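Local structure of GH26C (Muricauda sp. MAR_2010_75, 6Q78) at residues Q86-S91 / S108-L113; M150-V155 / I403-L408; R161-G166 / G190-Y195; N181-I186 / E243-L248. The protein probably hydrolyses beta-1,4-mannosidic linkages in mannans as a family 26 glycoside hydrolase of the endo-beta-mannanase type. All coordinates share one frame; numbering follows the deposited sequence.

Contact 1 of 4, residues Q86-S91 / S108-L113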
loop_
_atom_site.group_PDB
_atom_site.type_symbol
_atom_site.label_atom_id
_atom_site.label_comp_id
_atom_site.label_asym_id
_atom_site.label_seq_id
_atom_site.Cartn_x
_atom_site.Cartn_y
_atom_site.Cartn_z
ATOM N N GLN A 86 -1.534 7.751 -3.291
ATOM C CA GLN A 86 -0.410 7.348 -4.137
ATOM C C GLN A 86 0.151 8.584 -4.842
ATOM O O GLN A 86 -0.607 9.386 -5.400
ATOM C CB GLN A 86 -0.915 6.348 -5.183
ATOM C CG GLN A 86 0.176 5.711 -6.015
ATOM C CD GLN A 86 0.955 4.665 -5.251
ATOM O OE1 GLN A 86 0.623 4.310 -4.138
ATOM N NE2 GLN A 86 2.018 4.153 -5.892
ATOM N N ASP A 87 1.485 8.717 -4.834
ATOM C CA ASP A 87 2.174 9.780 -5.580
ATOM C C ASP A 87 1.645 11.172 -5.256
ATOM O O ASP A 87 1.548 12.054 -6.120
ATOM C CB ASP A 87 2.164 9.492 -7.087
ATOM C CG ASP A 87 2.957 8.248 -7.437
ATOM O OD1 ASP A 87 3.920 7.926 -6.745
ATOM O OD2 ASP A 87 2.608 7.572 -8.425
ATOM N N ALA A 88 1.313 11.387 -3.986
ATOM C CA ALA A 88 0.671 12.654 -3.614
ATOM C C ALA A 88 1.565 13.863 -3.912
ATOM O O ALA A 88 1.043 14.967 -4.113
ATOM C CB ALA A 88 0.300 12.628 -2.135
ATOM N N PHE A 89 2.894 13.705 -3.891
ATOM C CA PHE A 89 3.802 14.835 -4.110
ATOM C C PHE A 89 4.303 14.974 -5.553
ATOM O O PHE A 89 5.036 15.938 -5.835
ATOM C CB PHE A 89 4.983 14.764 -3.132
ATOM C CG PHE A 89 4.582 14.766 -1.664
ATOM C CD1 PHE A 89 3.635 15.647 -1.176
ATOM C CD2 PHE A 89 5.192 13.894 -0.784
ATOM C CE1 PHE A 89 3.269 15.640 0.165
ATOM C CE2 PHE A 89 4.832 13.877 0.569
ATOM C CZ PHE A 89 3.860 14.761 1.036
ATOM N N SER A 90 3.869 14.097 -6.467
ATOM C CA SER A 90 4.372 14.106 -7.843
ATOM C C SER A 90 3.303 13.916 -8.919
ATOM O O SER A 90 3.624 14.052 -10.116
ATOM C CB SER A 90 5.410 12.982 -8.003
ATOM O OG SER A 90 4.853 11.701 -7.646
ATOM N N SER A 91 2.057 13.589 -8.559
ATOM C CA SER A 91 0.988 13.376 -9.531
ATOM C C SER A 91 -0.216 14.191 -9.101
ATOM O O SER A 91 -0.666 14.082 -7.953
ATOM C CB SER A 91 0.628 11.888 -9.640
ATOM O OG SER A 91 -0.137 11.644 -10.835
ATOM N N SER A 108 -4.128 20.499 4.567
ATOM C CA SER A 108 -3.158 19.573 5.139
ATOM C C SER A 108 -2.658 18.617 4.073
ATOM O O SER A 108 -3.419 18.203 3.209
ATOM C CB SER A 108 -3.812 18.759 6.254
ATOM O OG SER A 108 -2.881 17.808 6.770
ATOM N N ASP A 109 -1.378 18.250 4.148
ATOM C CA ASP A 109 -0.896 17.108 3.368
ATOM C C ASP A 109 -1.592 15.823 3.832
ATOM O O ASP A 109 -2.174 15.763 4.912
ATOM C CB ASP A 109 0.610 16.940 3.562
ATOM C CG ASP A 109 1.439 17.777 2.613
ATOM O OD1 ASP A 109 1.030 17.939 1.441
ATOM O OD2 ASP A 109 2.539 18.256 3.011
ATOM N N PRO A 110 -1.585 14.785 3.001
ATOM C CA PRO A 110 -2.060 13.471 3.446
ATOM C C PRO A 110 -1.205 12.964 4.611
ATOM O O PRO A 110 -0.079 13.437 4.827
ATOM C CB PRO A 110 -1.910 12.593 2.187
ATOM C CG PRO A 110 -0.779 13.274 1.424
ATOM C CD PRO A 110 -0.953 14.748 1.665
ATOM N N GLY A 111 -1.738 11.955 5.347
ATOM C CA GLY A 111 -0.906 11.363 6.395
ATOM C C GLY A 111 -0.027 10.227 5.939
ATOM O O GLY A 111 0.778 9.698 6.710
ATOM N N LEU A 112 -0.169 9.831 4.677
ATOM C CA LEU A 112 0.531 8.678 4.123
ATOM C C LEU A 112 0.798 8.924 2.644
ATOM O O LEU A 112 -0.032 9.511 1.939
ATOM C CB LEU A 112 -0.293 7.397 4.353
ATOM C CG LEU A 112 0.134 6.087 3.705
ATOM C CD1 LEU A 112 -0.381 4.958 4.595
ATOM C CD2 LEU A 112 -0.427 5.962 2.352
ATOM N N LEU A 113 1.972 8.499 2.202
ATOM C CA LEU A 113 2.380 8.592 0.806
ATOM C C LEU A 113 2.575 7.193 0.235
ATOM O O LEU A 113 3.288 6.381 0.832
ATOM C CB LEU A 113 3.703 9.339 0.706
ATOM C CG LEU A 113 4.329 9.393 -0.705
ATOM C CD1 LEU A 113 3.377 10.166 -1.635
ATOM C CD2 LEU A 113 5.717 9.992 -0.684
#

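Contact 2 of 4, residues M150-V155 / I403-L408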
loop_
_atom_site.group_PDB
_atom_site.type_symbol
_atom_site.label_atom_id
_atom_site.label_comp_id
_atom_site.label_asym_id
_atom_site.label_seq_id
_atom_site.Cartn_x
_atom_site.Cartn_y
_atom_site.Cartn_z
ATOM N N MET A 150 8.361 14.823 7.490
ATOM C CA MET A 150 7.115 15.428 7.959
ATOM C C MET A 150 6.310 14.483 8.848
ATOM O O MET A 150 5.268 14.901 9.403
ATOM C CB MET A 150 6.275 15.883 6.747
ATOM C CG MET A 150 6.989 16.987 5.981
ATOM S SD MET A 150 5.943 17.771 4.726
ATOM C CE MET A 150 5.521 16.362 3.759
ATOM N N GLY A 151 6.779 13.239 9.003
ATOM C CA GLY A 151 6.125 12.256 9.845
ATOM C C GLY A 151 5.141 11.344 9.154
ATOM O O GLY A 151 4.499 10.527 9.832
ATOM N N LEU A 152 4.957 11.484 7.850
ATOM C CA LEU A 152 4.022 10.631 7.133
ATOM C C LEU A 152 4.512 9.198 7.122
ATOM O O LEU A 152 5.700 8.917 7.297
ATOM C CB LEU A 152 3.876 11.067 5.676
ATOM C CG LEU A 152 2.991 12.280 5.354
ATOM C CD1 LEU A 152 3.439 13.553 6.033
ATOM C CD2 LEU A 152 2.924 12.453 3.853
ATOM N N VAL A 153 3.563 8.280 6.887
ATOM C CA VAL A 153 3.842 6.864 6.650
ATOM C C VAL A 153 4.084 6.673 5.157
ATOM O O VAL A 153 3.407 7.270 4.330
ATOM C CB VAL A 153 2.638 6.042 7.124
ATOM C CG1 VAL A 153 2.791 4.570 6.813
ATOM C CG2 VAL A 153 2.386 6.253 8.620
ATOM N N ASN A 154 5.028 5.793 4.799
ATOM C CA ASN A 154 5.334 5.462 3.398
ATOM C C ASN A 154 4.988 4.008 3.107
ATOM O O ASN A 154 5.425 3.110 3.831
ATOM C CB ASN A 154 6.828 5.669 3.096
ATOM C CG ASN A 154 7.210 7.120 2.942
ATOM O OD1 ASN A 154 6.944 7.739 1.899
ATOM N ND2 ASN A 154 7.837 7.683 3.962
ATOM N N VAL A 155 4.243 3.782 2.029
ATOM C CA VAL A 155 3.893 2.447 1.552
ATOM C C VAL A 155 4.389 2.316 0.114
ATOM O O VAL A 155 4.188 3.233 -0.691
ATOM C CB VAL A 155 2.372 2.210 1.637
ATOM C CG1 VAL A 155 2.063 0.744 1.273
ATOM C CG2 VAL A 155 1.846 2.553 3.006
ATOM N N ILE A 403 -7.176 10.859 10.027
ATOM C CA ILE A 403 -5.875 11.467 10.348
ATOM C C ILE A 403 -5.173 11.848 9.044
ATOM O O ILE A 403 -4.832 10.973 8.243
ATOM C CB ILE A 403 -5.008 10.495 11.175
ATOM C CG1 ILE A 403 -5.737 10.146 12.476
ATOM C CG2 ILE A 403 -3.606 11.025 11.466
ATOM C CD1 ILE A 403 -5.017 9.086 13.281
ATOM N N LEU A 404 -4.930 13.154 8.845
ATOM C CA LEU A 404 -4.076 13.689 7.784
ATOM C C LEU A 404 -2.747 14.136 8.407
ATOM O O LEU A 404 -2.532 13.973 9.606
ATOM C CB LEU A 404 -4.780 14.841 7.068
ATOM C CG LEU A 404 -6.096 14.490 6.368
ATOM C CD1 LEU A 404 -6.746 15.729 5.732
ATOM C CD2 LEU A 404 -5.893 13.410 5.315
ATOM N N ALA A 405 -1.866 14.749 7.606
ATOM C CA ALA A 405 -0.559 15.134 8.137
ATOM C C ALA A 405 -0.677 16.019 9.370
ATOM O O ALA A 405 0.049 15.827 10.344
ATOM C CB ALA A 405 0.288 15.848 7.072
ATOM N N ASP A 406 -1.609 16.969 9.372
ATOM C CA ASP A 406 -1.635 17.928 10.472
ATOM C C ASP A 406 -1.931 17.255 11.795
ATOM O O ASP A 406 -1.390 17.685 12.827
ATOM C CB ASP A 406 -2.564 19.100 10.165
ATOM C CG ASP A 406 -1.948 20.099 9.178
ATOM O OD1 ASP A 406 -0.751 19.982 8.847
ATOM O OD2 ASP A 406 -2.668 21.004 8.696
ATOM N N ASP A 407 -2.703 16.162 11.797
ATOM C CA ASP A 407 -3.004 15.512 13.069
ATOM C C ASP A 407 -2.294 14.173 13.263
ATOM O O ASP A 407 -2.679 13.380 14.132
ATOM C CB ASP A 407 -4.505 15.467 13.376
ATOM C CG ASP A 407 -5.328 14.877 12.270
ATOM O OD1 ASP A 407 -4.962 15.040 11.093
ATOM O OD2 ASP A 407 -6.410 14.327 12.598
ATOM N N LEU A 408 -1.207 13.939 12.530
ATOM C CA LEU A 408 -0.483 12.696 12.729
ATOM C C LEU A 408 0.113 12.636 14.135
ATOM O O LEU A 408 0.717 13.615 14.593
ATOM C CB LEU A 408 0.677 12.606 11.747
ATOM C CG LEU A 408 0.388 12.109 10.341
ATOM C CD1 LEU A 408 1.568 12.493 9.443
ATOM C CD2 LEU A 408 0.116 10.581 10.313
#

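Contact 3 of 4, residues R161-G166 / G190-Y195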
loop_
_atom_site.group_PDB
_atom_site.type_symbol
_atom_site.label_atom_id
_atom_site.label_comp_id
_atom_site.label_asym_id
_atom_site.label_seq_id
_atom_site.Cartn_x
_atom_site.Cartn_y
_atom_site.Cartn_z
ATOM N N ARG A 161 7.422 -5.528 -13.843
ATOM C CA ARG A 161 7.287 -6.017 -15.212
ATOM C C ARG A 161 7.805 -7.446 -15.292
ATOM O O ARG A 161 8.814 -7.801 -14.680
ATOM C CB ARG A 161 8.012 -5.084 -16.195
ATOM C CG ARG A 161 7.349 -3.713 -16.234
ATOM C CD ARG A 161 8.120 -2.704 -17.069
ATOM N NE ARG A 161 7.702 -1.360 -16.696
ATOM C CZ ARG A 161 6.659 -0.716 -17.193
ATOM N NH1 ARG A 161 5.894 -1.278 -18.117
ATOM N NH2 ARG A 161 6.368 0.510 -16.723
ATOM N N GLU A 162 7.117 -8.265 -16.074
ATOM C CA GLU A 162 7.383 -9.686 -16.079
ATOM C C GLU A 162 8.805 -9.951 -16.574
ATOM O O GLU A 162 9.350 -9.179 -17.372
ATOM C CB GLU A 162 6.341 -10.416 -16.938
ATOM C CG GLU A 162 6.429 -10.158 -18.473
ATOM C CD GLU A 162 7.559 -10.916 -19.123
ATOM O OE1 GLU A 162 8.121 -10.421 -20.156
ATOM O OE2 GLU A 162 7.874 -12.019 -18.620
ATOM N N PRO A 163 9.416 -11.052 -16.124
ATOM C CA PRO A 163 10.885 -11.180 -16.213
ATOM C C PRO A 163 11.440 -11.566 -17.574
ATOM O O PRO A 163 12.637 -11.322 -17.821
ATOM C CB PRO A 163 11.206 -12.285 -15.177
ATOM C CG PRO A 163 9.951 -13.128 -15.193
ATOM C CD PRO A 163 8.833 -12.094 -15.276
ATOM N N PHE A 164 10.642 -12.158 -18.464
ATOM C CA PHE A 164 11.206 -12.640 -19.722
ATOM C C PHE A 164 11.632 -11.485 -20.616
ATOM O O PHE A 164 12.704 -11.530 -21.235
ATOM C CB PHE A 164 10.218 -13.559 -20.445
ATOM C CG PHE A 164 10.050 -14.897 -19.792
ATOM C CD1 PHE A 164 10.995 -15.887 -19.983
ATOM C CD2 PHE A 164 8.946 -15.161 -18.987
ATOM C CE1 PHE A 164 10.854 -17.137 -19.374
ATOM C CE2 PHE A 164 8.792 -16.392 -18.382
ATOM C CZ PHE A 164 9.736 -17.393 -18.585
ATOM N N GLU A 165 10.786 -10.462 -20.742
ATOM C CA GLU A 165 11.148 -9.309 -21.552
ATOM C C GLU A 165 11.169 -8.004 -20.770
ATOM O O GLU A 165 11.720 -7.009 -21.262
ATOM C CB GLU A 165 10.232 -9.175 -22.784
ATOM C CG GLU A 165 10.423 -10.333 -23.806
ATOM C CD GLU A 165 9.579 -10.199 -25.074
ATOM O OE1 GLU A 165 8.618 -9.394 -25.109
ATOM O OE2 GLU A 165 9.881 -10.922 -26.050
ATOM N N GLY A 166 10.625 -7.978 -19.554
ATOM C CA GLY A 166 10.747 -6.783 -18.743
ATOM C C GLY A 166 9.943 -5.582 -19.184
ATOM O O GLY A 166 10.229 -4.480 -18.722
ATOM N N GLY A 190 13.558 -21.813 -11.105
ATOM C CA GLY A 190 13.091 -21.165 -12.329
ATOM C C GLY A 190 14.226 -20.515 -13.104
ATOM O O GLY A 190 15.262 -20.136 -12.555
ATOM N N GLU A 191 14.024 -20.393 -14.419
ATOM C CA GLU A 191 15.082 -19.847 -15.259
ATOM C C GLU A 191 15.331 -18.366 -15.002
ATOM O O GLU A 191 16.396 -17.851 -15.376
ATOM C CB GLU A 191 14.810 -20.152 -16.734
ATOM C CG GLU A 191 13.579 -19.463 -17.262
ATOM C CD GLU A 191 13.416 -19.641 -18.761
ATOM O OE1 GLU A 191 14.235 -19.086 -19.520
ATOM O OE2 GLU A 191 12.473 -20.344 -19.178
ATOM N N ASN A 192 14.399 -17.678 -14.342
ATOM C CA ASN A 192 14.574 -16.264 -14.020
ATOM C C ASN A 192 14.793 -16.010 -12.529
ATOM O O ASN A 192 14.621 -14.875 -12.052
ATOM C CB ASN A 192 13.380 -15.448 -14.530
ATOM C CG ASN A 192 13.310 -15.432 -16.047
ATOM O OD1 ASN A 192 14.337 -15.336 -16.708
ATOM N ND2 ASN A 192 12.108 -15.593 -16.604
ATOM N N HIS A 193 15.224 -17.022 -11.775
ATOM C CA HIS A 193 15.357 -16.855 -10.328
ATOM C C HIS A 193 16.515 -15.929 -9.968
ATOM O O HIS A 193 16.376 -15.083 -9.077
ATOM C CB HIS A 193 15.505 -18.239 -9.680
ATOM C CG HIS A 193 15.579 -18.200 -8.189
ATOM N ND1 HIS A 193 14.560 -17.691 -7.415
ATOM C CD2 HIS A 193 16.541 -18.614 -7.331
ATOM C CE1 HIS A 193 14.896 -17.784 -6.136
ATOM N NE2 HIS A 193 16.085 -18.364 -6.061
ATOM N N ASP A 194 17.667 -16.065 -10.632
ATOM C CA ASP A 194 18.766 -15.143 -10.361
ATOM C C ASP A 194 18.399 -13.719 -10.759
ATOM O O ASP A 194 18.724 -12.763 -10.041
ATOM C CB ASP A 194 20.021 -15.600 -11.100
ATOM C CG ASP A 194 20.687 -16.788 -10.436
ATOM O OD1 ASP A 194 21.418 -17.527 -11.134
ATOM O OD2 ASP A 194 20.470 -16.995 -9.229
ATOM N N TYR A 195 17.691 -13.558 -11.887
ATOM C CA TYR A 195 17.167 -12.246 -12.272
ATOM C C TYR A 195 16.310 -11.649 -11.163
ATOM O O TYR A 195 16.420 -10.449 -10.830
ATOM C CB TYR A 195 16.316 -12.441 -13.528
ATOM C CG TYR A 195 15.529 -11.247 -14.014
ATOM C CD1 TYR A 195 14.247 -11.005 -13.561
ATOM C CD2 TYR A 195 16.038 -10.394 -14.974
ATOM C CE1 TYR A 195 13.499 -9.943 -14.028
ATOM C CE2 TYR A 195 15.287 -9.303 -15.439
ATOM C CZ TYR A 195 14.014 -9.110 -14.969
ATOM O OH TYR A 195 13.266 -8.049 -15.433
HETATM O O HOH W 1 11.171 -6.406 -14.700
#

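Contact 4 of 4, residues N181-I186 / E243-L248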
loop_
_atom_site.group_PDB
_atom_site.type_symbol
_atom_site.label_atom_id
_atom_site.label_comp_id
_atom_site.label_asym_id
_atom_site.label_seq_id
_atom_site.Cartn_x
_atom_site.Cartn_y
_atom_site.Cartn_z
ATOM N N ASN A 181 4.007 -18.463 -17.402
ATOM C CA ASN A 181 5.280 -18.920 -16.864
ATOM C C ASN A 181 6.072 -17.878 -16.090
ATOM O O ASN A 181 7.082 -18.241 -15.481
ATOM C CB ASN A 181 6.170 -19.466 -17.988
ATOM C CG ASN A 181 5.584 -20.707 -18.617
ATOM O OD1 ASN A 181 5.786 -21.808 -18.116
ATOM N ND2 ASN A 181 4.802 -20.534 -19.690
ATOM N N ALA A 182 5.645 -16.612 -16.056
ATOM C CA ALA A 182 6.448 -15.587 -15.400
ATOM C C ALA A 182 6.696 -15.904 -13.931
ATOM O O ALA A 182 7.841 -15.846 -13.469
ATOM C CB ALA A 182 5.782 -14.224 -15.583
ATOM N N LEU A 183 5.632 -16.196 -13.166
ATOM C CA LEU A 183 5.809 -16.400 -11.725
ATOM C C LEU A 183 6.585 -17.683 -11.469
ATOM O O LEU A 183 7.543 -17.704 -10.693
ATOM C CB LEU A 183 4.456 -16.424 -10.989
ATOM C CG LEU A 183 4.609 -16.505 -9.456
ATOM C CD1 LEU A 183 3.485 -15.761 -8.701
ATOM C CD2 LEU A 183 4.647 -17.923 -8.974
ATOM N N LYS A 184 6.216 -18.761 -12.150
ATOM C CA LYS A 184 6.977 -19.996 -12.000
ATOM C C LYS A 184 8.466 -19.770 -12.252
ATOM O O LYS A 184 9.315 -20.372 -11.580
ATOM C CB LYS A 184 6.431 -21.098 -12.928
ATOM C CG LYS A 184 4.998 -21.536 -12.585
ATOM C CD LYS A 184 4.329 -22.289 -13.746
ATOM C CE LYS A 184 2.857 -22.550 -13.443
ATOM N NZ LYS A 184 2.183 -23.184 -14.614
ATOM N N SER A 185 8.808 -18.894 -13.215
ATOM C CA SER A 185 10.201 -18.719 -13.598
ATOM C C SER A 185 11.029 -17.985 -12.543
ATOM O O SER A 185 12.259 -17.994 -12.638
ATOM C CB SER A 185 10.314 -18.003 -14.952
ATOM O OG SER A 185 10.129 -16.590 -14.784
ATOM N N ILE A 186 10.399 -17.308 -11.577
ATOM C CA ILE A 186 11.175 -16.584 -10.570
ATOM C C ILE A 186 11.329 -17.345 -9.266
ATOM O O ILE A 186 12.061 -16.882 -8.374
ATOM C CB ILE A 186 10.691 -15.143 -10.343
ATOM C CG1 ILE A 186 9.278 -15.144 -9.774
ATOM C CG2 ILE A 186 10.862 -14.332 -11.606
ATOM C CD1 ILE A 186 8.821 -13.737 -9.272
ATOM N N GLU A 243 0.333 -22.942 -3.745
ATOM C CA GLU A 243 1.648 -23.251 -3.197
ATOM C C GLU A 243 2.732 -22.393 -3.843
ATOM O O GLU A 243 3.666 -21.955 -3.163
ATOM C CB GLU A 243 1.940 -24.747 -3.360
ATOM C CG GLU A 243 1.014 -25.652 -2.492
ATOM C CD GLU A 243 -0.330 -26.028 -3.142
ATOM O OE1 GLU A 243 -1.044 -26.826 -2.504
ATOM O OE2 GLU A 243 -0.688 -25.563 -4.260
ATOM N N GLU A 244 2.626 -22.141 -5.149
ATOM C CA GLU A 244 3.619 -21.297 -5.816
ATOM C C GLU A 244 3.559 -19.861 -5.306
ATOM O O GLU A 244 4.603 -19.248 -5.066
ATOM C CB GLU A 244 3.427 -21.341 -7.331
ATOM C CG GLU A 244 3.960 -22.646 -7.989
ATOM C CD GLU A 244 3.461 -22.890 -9.408
ATOM O OE1 GLU A 244 2.510 -22.234 -9.865
ATOM O OE2 GLU A 244 4.018 -23.805 -10.084
ATOM N N TYR A 245 2.355 -19.300 -5.157
ATOM C CA TYR A 245 2.260 -17.928 -4.659
ATOM C C TYR A 245 2.844 -17.826 -3.260
ATOM O O TYR A 245 3.611 -16.900 -2.962
ATOM C CB TYR A 245 0.799 -17.458 -4.679
ATOM C CG TYR A 245 0.670 -16.019 -4.288
ATOM C CD1 TYR A 245 0.797 -15.010 -5.251
ATOM C CD2 TYR A 245 0.477 -15.651 -2.954
ATOM C CE1 TYR A 245 0.737 -13.665 -4.879
ATOM C CE2 TYR A 245 0.408 -14.314 -2.582
ATOM C CZ TYR A 245 0.518 -13.334 -3.557
ATOM O OH TYR A 245 0.442 -12.007 -3.160
ATOM N N ILE A 246 2.511 -18.783 -2.396
ATOM C CA ILE A 246 3.006 -18.763 -1.024
ATOM C C ILE A 246 4.517 -18.949 -0.997
ATOM O O ILE A 246 5.228 -18.276 -0.230
ATOM C CB ILE A 246 2.269 -19.835 -0.200
ATOM C CG1 ILE A 246 0.813 -19.402 0.034
ATOM C CG2 ILE A 246 2.965 -20.074 1.145
ATOM C CD1 ILE A 246 0.009 -20.483 0.770
ATOM N N GLN A 247 5.040 -19.844 -1.847
ATOM C CA GLN A 247 6.489 -20.026 -1.925
ATOM C C GLN A 247 7.175 -18.738 -2.352
ATOM O O GLN A 247 8.237 -18.384 -1.833
ATOM C CB GLN A 247 6.814 -21.141 -2.920
ATOM C CG GLN A 247 8.296 -21.445 -3.022
ATOM C CD GLN A 247 8.640 -22.452 -4.119
ATOM O OE1 GLN A 247 7.762 -22.974 -4.809
ATOM N NE2 GLN A 247 9.928 -22.747 -4.257
ATOM N N LEU A 248 6.601 -18.037 -3.331
ATOM C CA LEU A 248 7.170 -16.764 -3.759
ATOM C C LEU A 248 7.187 -15.757 -2.611
ATOM O O LEU A 248 8.218 -15.112 -2.348
ATOM C CB LEU A 248 6.350 -16.207 -4.923
ATOM C CG LEU A 248 6.700 -14.772 -5.325
ATOM C CD1 LEU A 248 8.161 -14.622 -5.799
ATOM C CD2 LEU A 248 5.729 -14.268 -6.401
#

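Contact 1 of 4, residues Q86-S91 / S108-L113
Leu113 sends its two methyl groups to Ala88 and Phe89 in the TIM barrel: segment 86-91 leaves strand 81-86 and segment 108-113 leads into its parallel neighbour 112-116, the two ends of a beta-alpha-beta crossover through helix 101-106. CD1 of Leu113 lies 3.4 Å from the backbone N of Ala88, while its CD2 meets the Phe89 ring obliquely, 3.9 Å from CD2 of that ring. CG stands anti to the backbone N (chi1 174°), and from there the two methyls part. A second apolar touch joins Ala88 CB to Pro110 CG at 3.8 Å. The Phe89 ring also meets Asp109: CE1 is 3.5 Å from OD1, with the carboxylate at the ring edge and its plane turned 74° from the ring, an approach that would suit the weakly positive C-H rim if the carboxylate is charged. OD1 is also hydrogen-bonded to Ser100 OG. In the next shell, Arg146 makes a cation-pi contact with Phe89, and Asp143 and Met150 of helix 132-150 touch the ring. The turn carrying Phe89 closes on Asp87 O, which accepts from both Ser90 N and Ser91 N. Ser108 OG donates to a lone pair of Asp109 O in the carbonyl plane, at 2.9 Å.

Contact 2 of 4, residues M150-V155 / I403-L408
Leu408 and Leu152 cross at about a right angle and meet through their CD1 methyls, 4.0 Å apart. CB of Leu408 is directed at 150-155, with CG anti to the carbonyl carbon (chi1 -83°), and its CD1 also lies on the bare Gly151 peptide, 3.6 Å from Gly151 O and 3.9 Å from Leu152 CA. Leu152 CD1 is shared: besides Leu408 it touches Ala405 CB, again at 4.0 Å, so one methyl sits against both ends of the 405-408 turn. That turn is shaped by Leu408 N donating to Ala405 O, and by Asp407, whose OD1 receives the N-H of Leu404 on its syn side, 34° out of the carboxylate plane. Gly151 follows helix 132-150 in a Schellman motif; at its positive phi a CB would be jammed against the carbonyl O of Met150. The contact is apolar and lies at the protein surface, at the N-terminal end of barrel strand 153-157, where the chain after strand 402-403 packs. Around it, Leu408 also touches Ile82 of strand 81-86, Leu152 packs on Ala147 of helix 132-150, and Val153 pairs by backbone bonds with Gly111, just before strand 112-116, and with Leu113 in it.

Contact 3 of 4, residues R161-G166 / G190-Y195
Pro163 and Phe164 meet Asn192 and Tyr195 in a partly buried contact of a proline and aromatic rings, between the loop after strand 153-157 and the start of helix 193-208. Asn192 brings its amide over one face of the Phe164 ring: ND2 stands above the ring centre, 3.4 Å from CE1, with the amide plane turned 74° from the ring. The same ND2 hydrogen-bonds to Ser185 OG, and it lies 3.6 Å from Pro163 CG. At the ring edge, in its plane, Glu191 OE2 comes 3.6 Å from Phe164 CE1; Glu191 has CG between its backbone N and carbonyl carbon (chi1 65°) and an extended chain beyond. Phe177 makes an edge-to-face contact with the same ring. Pro163 CB rests 3.5 Å from Tyr195 CE1, and Pro163 O lies over one face of the tyrosine ring, offset toward the rim. In the TIM barrel of family 26 such a loop follows the C-terminal end of a strand, and here it lies against the beginning of a helix on the way to strand 220-223. Glu162 tightens the loop from within: Glu165 N donates to Glu162 OE1 on its syn side, at 2.7 Å. Phe164 N reaches Glu162 OE2 from above the carboxylate plane, at 2.8 Å. One water donates both to Tyr195 OH and to Arg161 O, bridging the segments, while that OH is also hydrogen-bonded to Asp123 OD1. Segment 190-195 enters its helix through a type I turn from Gly190 to His193, with His193 ND1 hydrogen-bonded to Ile186 O.

Contact 4 of 4, residues N181-I186 / E243-L248
Leu183 and Leu248 form the centre of this helix-to-helix contact, Leu183 CD1 lying 3.5 Å from Leu248 CD2. The axes of helix segments 181-186 and 243-248 approach to 10.1 Å with their N-to-C directions 48° apart. Both leucines hold CG anti to the backbone N, but they differ further out: chi2 of Leu183 is 147°, away from the staggered values, and that of Leu248 is staggered. The Leu183 branches part company, CD1 going to Leu248 and also lying obliquely near the Tyr245 ring, CD2 going to Glu244 CB at 4.0 Å. Leu248 likewise divides its methyls, for its CD1 meets Ile186 CD1 at 3.6 Å. Ile186 has CG1 between the backbone N and the carbonyl carbon (chi1 64°), and its CD1 carries this touch. At the exposed side, the extended chains of Lys184 and Glu244 cross obliquely. Lys184 CG lies 3.5 Å from Glu244 OE2, whereas Lys184 NZ stays 4.9 Å from Glu244 OE1; the opposite charges may attract, but their charged atoms do not touch. Helix 176-186 is kinked here, since the N atoms of residues 183 and 184 lack a bond to the preceding turn; Ser185 OG donates to Ala182 O at 2.7 Å. Tyr196 of helix 193-208 touches both Ile186 and Leu248, while Tyr245 OH bonds to Phe225 O. Packing of a short extra helix from the 153-157 to 220-223 connection on helix 242-259 of the next one is consistent with the helical layer around a (beta/alpha)8 barrel, which such additions extend.

Contacts 1 and 2 lie together, their centres about 9 Å apart, and share the sheet through neighbouring strands 112-116 and 153-157. Contact 1 is buried and mixes leucine and proline with an aromatic rim and a carboxylate, whereas contact 2 is apolar and near the surface. Contact 3 joins loop 161-166 to the start of helix 193-208, contact 4 joins helix 176-186 to helix 242-259, and the two meet where Asn192 N lies 2.8 Å from Ser185 O, a probable hydrogen bond. Contact 3 is partly buried and rich in polar groups; contact 4 has a buried leucine-isoleucine centre with charges at its margin. Contacts 2 and 4 sit on opposite sides of the chain's centre.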